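Local coordinates for penicillin-binding protein 2 (Pbp2) (Helicobacter pylori, PDB 5LP5) that probably cross-links peptidoglycan as a penicillin-binding transpeptidase and works with MreC in the cell wall synthesis that shapes the cell, at residues A[256-268]-A[457-469]. Numbering follows the deposited sequence.
Sequences VMDAENGELLVAG and ATPHFAINNKQPL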
ATOM      1  N   VAL A 256     -25.566  -6.836 -12.308  1.00 27.33           N
ATOM      2  CA  VAL A 256     -25.562  -6.557 -13.736  1.00 27.85           C
ATOM      3  C   VAL A 256     -24.507  -7.445 -14.359  1.00 27.51           C
ATOM      4  O   VAL A 256     -23.416  -7.574 -13.798  1.00 25.94           O
ATOM      5  CB  VAL A 256     -25.224  -5.085 -14.039  1.00 27.21           C
ATOM      6  CG1 VAL A 256     -25.090  -4.872 -15.531  1.00 27.12           C
ATOM      7  CG2 VAL A 256     -26.290  -4.169 -13.473  1.00 27.81           C
ATOM      8  N   MET A 257     -24.822  -8.039 -15.507  1.00 28.03           N
ATOM      9  CA  MET A 257     -23.884  -8.956 -16.134  1.00 29.64           C
ATOM     10  C   MET A 257     -23.877  -8.926 -17.648  1.00 31.58           C
ATOM     11  O   MET A 257     -24.900  -9.045 -18.290  1.00 33.58           O
ATOM     12  CB  MET A 257     -24.171 -10.376 -15.691  1.00 31.05           C
ATOM     13  CG  MET A 257     -23.198 -11.388 -16.284  1.00 32.58           C
ATOM     14  SD  MET A 257     -23.501 -13.100 -15.811  1.00 32.44           S
ATOM     15  CE  MET A 257     -25.056 -13.447 -16.620  1.00 33.67           C
ATOM     16  N   ASP A 258     -22.687  -8.802 -18.214  1.00 34.16           N
ATOM     17  CA  ASP A 258     -22.472  -9.002 -19.645  1.00 35.10           C
ATOM     18  C   ASP A 258     -22.808 -10.458 -19.980  1.00 34.24           C
ATOM     19  O   ASP A 258     -22.052 -11.367 -19.652  1.00 30.80           O
ATOM     20  CB  ASP A 258     -21.009  -8.691 -19.971  1.00 36.96           C
ATOM     21  CG  ASP A 258     -20.711  -8.708 -21.453  1.00 40.93           C
ATOM     22  OD1 ASP A 258     -21.363  -9.492 -22.175  1.00 48.90           O
ATOM     23  OD2 ASP A 258     -19.798  -7.958 -21.893  1.00 40.32           O
ATOM     24  N   ALA A 259     -23.941 -10.664 -20.639  1.00 36.59           N
ATOM     25  CA  ALA A 259     -24.482 -12.006 -20.873  1.00 40.75           C
ATOM     26  C   ALA A 259     -23.759 -12.824 -21.961  1.00 42.99           C
ATOM     27  O   ALA A 259     -24.116 -13.990 -22.212  1.00 43.44           O
ATOM     28  CB  ALA A 259     -25.970 -11.910 -21.198  1.00 42.29           C
ATOM     29  N   GLU A 260     -22.755 -12.215 -22.602  1.00 44.53           N
ATOM     30  CA  GLU A 260     -21.956 -12.881 -23.644  1.00 44.14           C
ATOM     31  C   GLU A 260     -20.663 -13.510 -23.136  1.00 41.20           C
ATOM     32  O   GLU A 260     -20.131 -14.409 -23.790  1.00 42.30           O
ATOM     33  CB  GLU A 260     -21.604 -11.897 -24.762  1.00 48.29           C
ATOM     34  CG  GLU A 260     -22.803 -11.410 -25.560  1.00 53.41           C
ATOM     35  CD  GLU A 260     -22.460 -10.322 -26.553  1.00 54.91           C
ATOM     36  OE1 GLU A 260     -21.767  -9.351 -26.159  1.00 61.41           O
ATOM     37  OE2 GLU A 260     -22.899 -10.447 -27.717  1.00 54.83           O
ATOM     38  N   ASN A 261     -20.144 -13.026 -22.002  1.00 38.45           N
ATOM     39  CA  ASN A 261     -18.914 -13.580 -21.397  1.00 35.59           C
ATOM     40  C   ASN A 261     -18.932 -13.777 -19.875  1.00 33.64           C
ATOM     41  O   ASN A 261     -18.042 -14.430 -19.327  1.00 33.96           O
ATOM     42  CB  ASN A 261     -17.715 -12.703 -21.756  1.00 35.71           C
ATOM     43  CG  ASN A 261     -17.837 -11.283 -21.223  1.00 35.16           C
ATOM     44  OD1 ASN A 261     -18.499 -11.026 -20.223  1.00 33.96           O
ATOM     45  ND2 ASN A 261     -17.184 -10.359 -21.891  1.00 35.56           N
ATOM     46  N   GLY A 262     -19.901 -13.180 -19.193  1.00 31.56           N
ATOM     47  CA  GLY A 262     -20.085 -13.419 -17.758  1.00 32.72           C
ATOM     48  C   GLY A 262     -19.487 -12.387 -16.826  1.00 31.51           C
ATOM     49  O   GLY A 262     -19.401 -12.612 -15.626  1.00 29.76           O
ATOM     50  N   GLU A 263     -19.064 -11.254 -17.373  1.00 32.13           N
ATOM     51  CA  GLU A 263     -18.474 -10.208 -16.562  1.00 33.28           C
ATOM     52  C   GLU A 263     -19.556  -9.548 -15.696  1.00 31.45           C
ATOM     53  O   GLU A 263     -20.635  -9.204 -16.181  1.00 31.15           O
ATOM     54  CB  GLU A 263     -17.754  -9.173 -17.435  1.00 37.26           C
ATOM     55  CG  GLU A 263     -16.398  -9.635 -17.955  1.00 41.44           C
ATOM     56  CD  GLU A 263     -15.639  -8.576 -18.752  1.00 44.41           C
ATOM     57  OE1 GLU A 263     -16.245  -7.545 -19.134  1.00 45.37           O
ATOM     58  OE2 GLU A 263     -14.423  -8.790 -18.990  1.00 46.37           O
ATOM     59  N   LEU A 264     -19.259  -9.397 -14.408  1.00 28.90           N
ATOM     60  CA  LEU A 264     -20.136  -8.690 -13.495  1.00 29.07           C
ATOM     61  C   LEU A 264     -19.730  -7.209 -13.416  1.00 29.20           C
ATOM     62  O   LEU A 264     -18.619  -6.861 -13.011  1.00 29.59           O
ATOM     63  CB  LEU A 264     -20.095  -9.334 -12.114  1.00 28.88           C
ATOM     64  CG  LEU A 264     -20.610 -10.771 -12.110  1.00 29.46           C
ATOM     65  CD1 LEU A 264     -20.274 -11.443 -10.802  1.00 29.35           C
ATOM     66  CD2 LEU A 264     -22.108 -10.841 -12.383  1.00 29.13           C
ATOM     67  N   LEU A 265     -20.637  -6.340 -13.837  1.00 28.89           N
ATOM     68  CA  LEU A 265     -20.418  -4.921 -13.773  1.00 29.04           C
ATOM     69  C   LEU A 265     -20.925  -4.374 -12.440  1.00 28.40           C
ATOM     70  O   LEU A 265     -20.397  -3.405 -11.934  1.00 26.69           O
ATOM     71  CB  LEU A 265     -21.112  -4.225 -14.944  1.00 31.10           C
ATOM     72  CG  LEU A 265     -20.734  -4.660 -16.374  1.00 33.21           C
ATOM     73  CD1 LEU A 265     -21.567  -3.945 -17.436  1.00 33.54           C
ATOM     74  CD2 LEU A 265     -19.263  -4.428 -16.649  1.00 33.86           C
ATOM     75  N   VAL A 266     -21.962  -4.991 -11.887  1.00 29.66           N
ATOM     76  CA  VAL A 266     -22.434  -4.679 -10.543  1.00 30.38           C
ATOM     77  C   VAL A 266     -22.619  -5.964  -9.745  1.00 30.98           C
ATOM     78  O   VAL A 266     -22.926  -7.013 -10.299  1.00 34.32           O
ATOM     79  CB  VAL A 266     -23.773  -3.935 -10.594  1.00 31.87           C
ATOM     80  CG1 VAL A 266     -24.275  -3.621  -9.200  1.00 31.20           C
ATOM     81  CG2 VAL A 266     -23.628  -2.654 -11.406  1.00 33.17           C
ATOM     82  N   ALA A 267     -22.412  -5.858  -8.436  1.00 31.80           N
ATOM     83  CA  ALA A 267     -22.711  -6.903  -7.454  1.00 30.07           C
ATOM     84  C   ALA A 267     -22.846  -6.228  -6.082  1.00 30.44           C
ATOM     85  O   ALA A 267     -21.869  -6.057  -5.326  1.00 33.90           O
ATOM     86  CB  ALA A 267     -21.631  -7.960  -7.437  1.00 28.96           C
ATOM     87  N   GLY A 268     -24.063  -5.812  -5.775  1.00 29.03           N
ATOM     88  CA  GLY A 268     -24.334  -5.195  -4.503  1.00 30.07           C
ATOM     89  C   GLY A 268     -25.007  -6.138  -3.542  1.00 29.84           C
ATOM     90  O   GLY A 268     -25.860  -6.915  -3.940  1.00 30.53           O
ATOM     91  N   ALA A 457     -23.725 -18.061 -19.182  1.00 51.55           N
ATOM     92  CA  ALA A 457     -22.531 -17.345 -18.779  1.00 50.85           C
ATOM     93  C   ALA A 457     -22.115 -17.773 -17.387  1.00 46.98           C
ATOM     94  O   ALA A 457     -22.953 -17.926 -16.506  1.00 49.78           O
ATOM     95  CB  ALA A 457     -22.809 -15.848 -18.793  1.00 56.44           C
ATOM     96  N   THR A 458     -20.822 -17.969 -17.192  1.00 43.66           N
ATOM     97  CA  THR A 458     -20.257 -18.089 -15.847  1.00 40.77           C
ATOM     98  C   THR A 458     -19.946 -16.681 -15.328  1.00 40.48           C
ATOM     99  O   THR A 458     -18.998 -16.053 -15.837  1.00 40.67           O
ATOM    100  CB  THR A 458     -18.956 -18.912 -15.860  1.00 37.64           C
ATOM    101  OG1 THR A 458     -19.246 -20.249 -16.267  1.00 38.03           O
ATOM    102  CG2 THR A 458     -18.319 -18.950 -14.508  1.00 35.35           C
ATOM    103  N   PRO A 459     -20.731 -16.176 -14.326  1.00 38.04           N
ATOM    104  CA  PRO A 459     -20.438 -14.840 -13.782  1.00 35.77           C
ATOM    105  C   PRO A 459     -19.086 -14.820 -13.140  1.00 34.90           C
ATOM    106  O   PRO A 459     -18.700 -15.814 -12.541  1.00 37.30           O
ATOM    107  CB  PRO A 459     -21.523 -14.628 -12.725  1.00 35.52           C
ATOM    108  CG  PRO A 459     -22.603 -15.591 -13.081  1.00 36.52           C
ATOM    109  CD  PRO A 459     -21.890 -16.783 -13.650  1.00 36.58           C
ATOM    110  N   HIS A 460     -18.349 -13.728 -13.294  1.00 34.34           N
ATOM    111  CA  HIS A 460     -17.029 -13.623 -12.695  1.00 33.54           C
ATOM    112  C   HIS A 460     -16.687 -12.173 -12.548  1.00 31.42           C
ATOM    113  O   HIS A 460     -17.353 -11.340 -13.120  1.00 30.98           O
ATOM    114  CB  HIS A 460     -15.961 -14.388 -13.500  1.00 34.41           C
ATOM    115  CG  HIS A 460     -15.814 -13.929 -14.913  1.00 35.75           C
ATOM    116  ND1 HIS A 460     -16.676 -14.316 -15.916  1.00 37.14           N
ATOM    117  CD2 HIS A 460     -14.885 -13.135 -15.499  1.00 35.86           C
ATOM    118  CE1 HIS A 460     -16.296 -13.762 -17.055  1.00 38.33           C
ATOM    119  NE2 HIS A 460     -15.206 -13.046 -16.829  1.00 36.78           N
ATOM    120  N   PHE A 461     -15.679 -11.891 -11.731  1.00 31.61           N
ATOM    121  CA  PHE A 461     -15.236 -10.530 -11.444  1.00 30.62           C
ATOM    122  C   PHE A 461     -13.878 -10.226 -12.079  1.00 32.54           C
ATOM    123  O   PHE A 461     -13.624  -9.102 -12.499  1.00 36.67           O
ATOM    124  CB  PHE A 461     -15.136 -10.310  -9.943  1.00 29.00           C
ATOM    125  CG  PHE A 461     -16.468 -10.257  -9.250  1.00 28.73           C
ATOM    126  CD1 PHE A 461     -17.218  -9.094  -9.241  1.00 28.51           C
ATOM    127  CD2 PHE A 461     -16.968 -11.375  -8.609  1.00 28.32           C
ATOM    128  CE1 PHE A 461     -18.432  -9.039  -8.595  1.00 28.19           C
ATOM    129  CE2 PHE A 461     -18.180 -11.333  -7.960  1.00 28.12           C
ATOM    130  CZ  PHE A 461     -18.913 -10.164  -7.957  1.00 28.64           C
ATOM    131  N   ALA A 462     -12.992 -11.212 -12.138  1.00 31.14           N
ATOM    132  CA  ALA A 462     -11.658 -10.999 -12.670  1.00 30.80           C
ATOM    133  C   ALA A 462     -11.660 -10.962 -14.209  1.00 33.14           C
ATOM    134  O   ALA A 462     -11.888 -11.981 -14.865  1.00 32.71           O
ATOM    135  CB  ALA A 462     -10.728 -12.086 -12.164  1.00 30.01           C
ATOM    136  N   ILE A 463     -11.373  -9.794 -14.785  1.00 34.40           N
ATOM    137  CA  ILE A 463     -11.429  -9.639 -16.238  1.00 36.56           C
ATOM    138  C   ILE A 463     -10.543 -10.642 -16.941  1.00 37.66           C
ATOM    139  O   ILE A 463     -10.917 -11.160 -17.974  1.00 38.18           O
ATOM    140  CB  ILE A 463     -11.081  -8.204 -16.694  1.00 38.00           C
ATOM    141  CG1 ILE A 463     -12.242  -7.267 -16.343  1.00 38.22           C
ATOM    142  CG2 ILE A 463     -10.837  -8.163 -18.202  1.00 37.60           C
ATOM    143  CD1 ILE A 463     -12.036  -5.812 -16.710  1.00 37.78           C
ATOM    144  N   ASN A 464      -9.382 -10.934 -16.368  1.00 42.95           N
ATOM    145  CA  ASN A 464      -8.452 -11.918 -16.946  1.00 46.84           C
ATOM    146  C   ASN A 464      -8.843 -13.373 -16.615  1.00 46.90           C
ATOM    147  O   ASN A 464      -8.030 -14.279 -16.727  1.00 50.45           O
ATOM    148  CB  ASN A 464      -6.989 -11.608 -16.551  1.00 52.91           C
ATOM    149  CG  ASN A 464      -6.795 -11.401 -15.040  1.00 60.29           C
ATOM    150  OD1 ASN A 464      -7.750 -11.260 -14.278  1.00 68.47           O
ATOM    151  ND2 ASN A 464      -5.535 -11.319 -14.616  1.00 62.15           N
ATOM    152  N   ASN A 465     -10.098 -13.595 -16.234  1.00 47.90           N
ATOM    153  CA  ASN A 465     -10.665 -14.942 -16.064  1.00 49.54           C
ATOM    154  C   ASN A 465     -11.526 -15.338 -17.270  1.00 50.85           C
ATOM    155  O   ASN A 465     -12.744 -15.270 -17.207  1.00 41.56           O
ATOM    156  CB  ASN A 465     -11.524 -14.967 -14.801  1.00 51.46           C
ATOM    157  CG  ASN A 465     -11.544 -16.318 -14.105  1.00 51.25           C
ATOM    158  OD1 ASN A 465     -11.072 -17.340 -14.611  1.00 49.90           O
ATOM    159  ND2 ASN A 465     -12.092 -16.311 -12.902  1.00 51.37           N
ATOM    160  N   LYS A 466     -10.880 -15.758 -18.361  1.00 63.09           N
ATOM    161  CA  LYS A 466     -11.570 -16.178 -19.596  1.00 65.13           C
ATOM    162  C   LYS A 466     -12.465 -17.382 -19.320  1.00 61.42           C
ATOM    163  O   LYS A 466     -12.021 -18.530 -19.314  1.00 62.19           O
ATOM    164  CB  LYS A 466     -10.557 -16.538 -20.688  1.00 77.14           C
ATOM    165  CG  LYS A 466     -11.149 -17.176 -21.954  1.00 91.03           C
ATOM    166  CD  LYS A 466     -10.102 -17.987 -22.717  1.00 96.28           C
ATOM    167  CE  LYS A 466     -10.622 -18.534 -24.035  1.00 94.49           C
ATOM    168  NZ  LYS A 466      -9.522 -19.205 -24.786  1.00 94.91           N
ATOM    169  N   GLN A 467     -13.733 -17.107 -19.088  1.00 59.97           N
ATOM    170  CA  GLN A 467     -14.694 -18.149 -18.776  1.00 64.50           C
ATOM    171  C   GLN A 467     -15.526 -18.448 -20.016  1.00 61.24           C
ATOM    172  O   GLN A 467     -16.413 -17.661 -20.358  1.00 66.23           O
ATOM    173  CB  GLN A 467     -15.613 -17.683 -17.640  1.00 72.55           C
ATOM    174  CG  GLN A 467     -14.991 -17.730 -16.254  1.00 77.80           C
ATOM    175  CD  GLN A 467     -14.380 -19.092 -15.964  1.00 82.76           C
ATOM    176  OE1 GLN A 467     -13.164 -19.241 -15.971  1.00 96.19           O
ATOM    177  NE2 GLN A 467     -15.223 -20.100 -15.752  1.00 77.10           N
ATOM    178  N   PRO A 468     -15.243 -19.571 -20.703  1.00 51.98           N
ATOM    179  CA  PRO A 468     -16.037 -19.880 -21.885  1.00 50.60           C
ATOM    180  C   PRO A 468     -17.503 -20.079 -21.545  1.00 51.88           C
ATOM    181  O   PRO A 468     -17.834 -20.517 -20.447  1.00 50.47           O
ATOM    182  CB  PRO A 468     -15.423 -21.177 -22.426  1.00 48.80           C
ATOM    183  CG  PRO A 468     -14.601 -21.720 -21.326  1.00 50.28           C
ATOM    184  CD  PRO A 468     -14.181 -20.557 -20.479  1.00 51.12           C
ATOM    185  N   LEU A 469     -18.368 -19.719 -22.487  1.00 55.25           N
ATOM    186  CA  LEU A 469     -19.792 -19.931 -22.339  1.00 53.62           C
ATOM    187  C   LEU A 469     -20.068 -21.418 -22.346  1.00 52.62           C
ATOM    188  O   LEU A 469     -19.290 -22.196 -22.890  1.00 48.42           O
ATOM    189  CB  LEU A 469     -20.562 -19.268 -23.475  1.00 54.93           C
ATOM    190  CG  LEU A 469     -20.557 -17.749 -23.495  1.00 58.10           C
ATOM    191  CD1 LEU A 469     -21.305 -17.256 -24.724  1.00 60.33           C
ATOM    192  CD2 LEU A 469     -21.185 -17.199 -22.221  1.00 60.26           C
TER
HETATM  193  O   HOH W   1     -18.742 -17.150 -18.931  1.00 30.93           O
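Leu264 sets CD1 over one face of the Phe461 ring, 3.6 Å from its centroid and 20° off the normal, a CH-pi contact, while Ala267 CB sits at the ring's edge. The His460 ring has the CA of Glu263 over one face and the backbone O of Asn465 over the opposite one; Asn261 O lies at its edge. A chi1 of 59° sets CG of His460 between the backbone N and the carbonyl carbon, and His460 ND1 donates in the ring plane to Thr458 O (2.9 Å, 172°), which fixes the ring's rotation. The hairpin joins strands 252-258 and 264-270 of the five-stranded antiparallel sheet of the transpeptidase domain; 457-469 belongs to the loop between helices 441-453 and 475-493. A single beta bridge, Glu263 with His460, ties this loop to the hairpin: His460 N donates to Gly262 O (2.8 Å), and Leu264 N to His460 O (3.0 Å). Gly262 CA makes a CA-H...O contact with Thr458 O (3.4 Å). Beside the bridge, Met257 SD rests 3.8 Å from Pro459 CG, with Leu445 of helix 441-453 against both Met257 and Leu264. Glu263 lays OE2 beside Ile463 CG2, while its OE1 forms a salt bridge with Arg59.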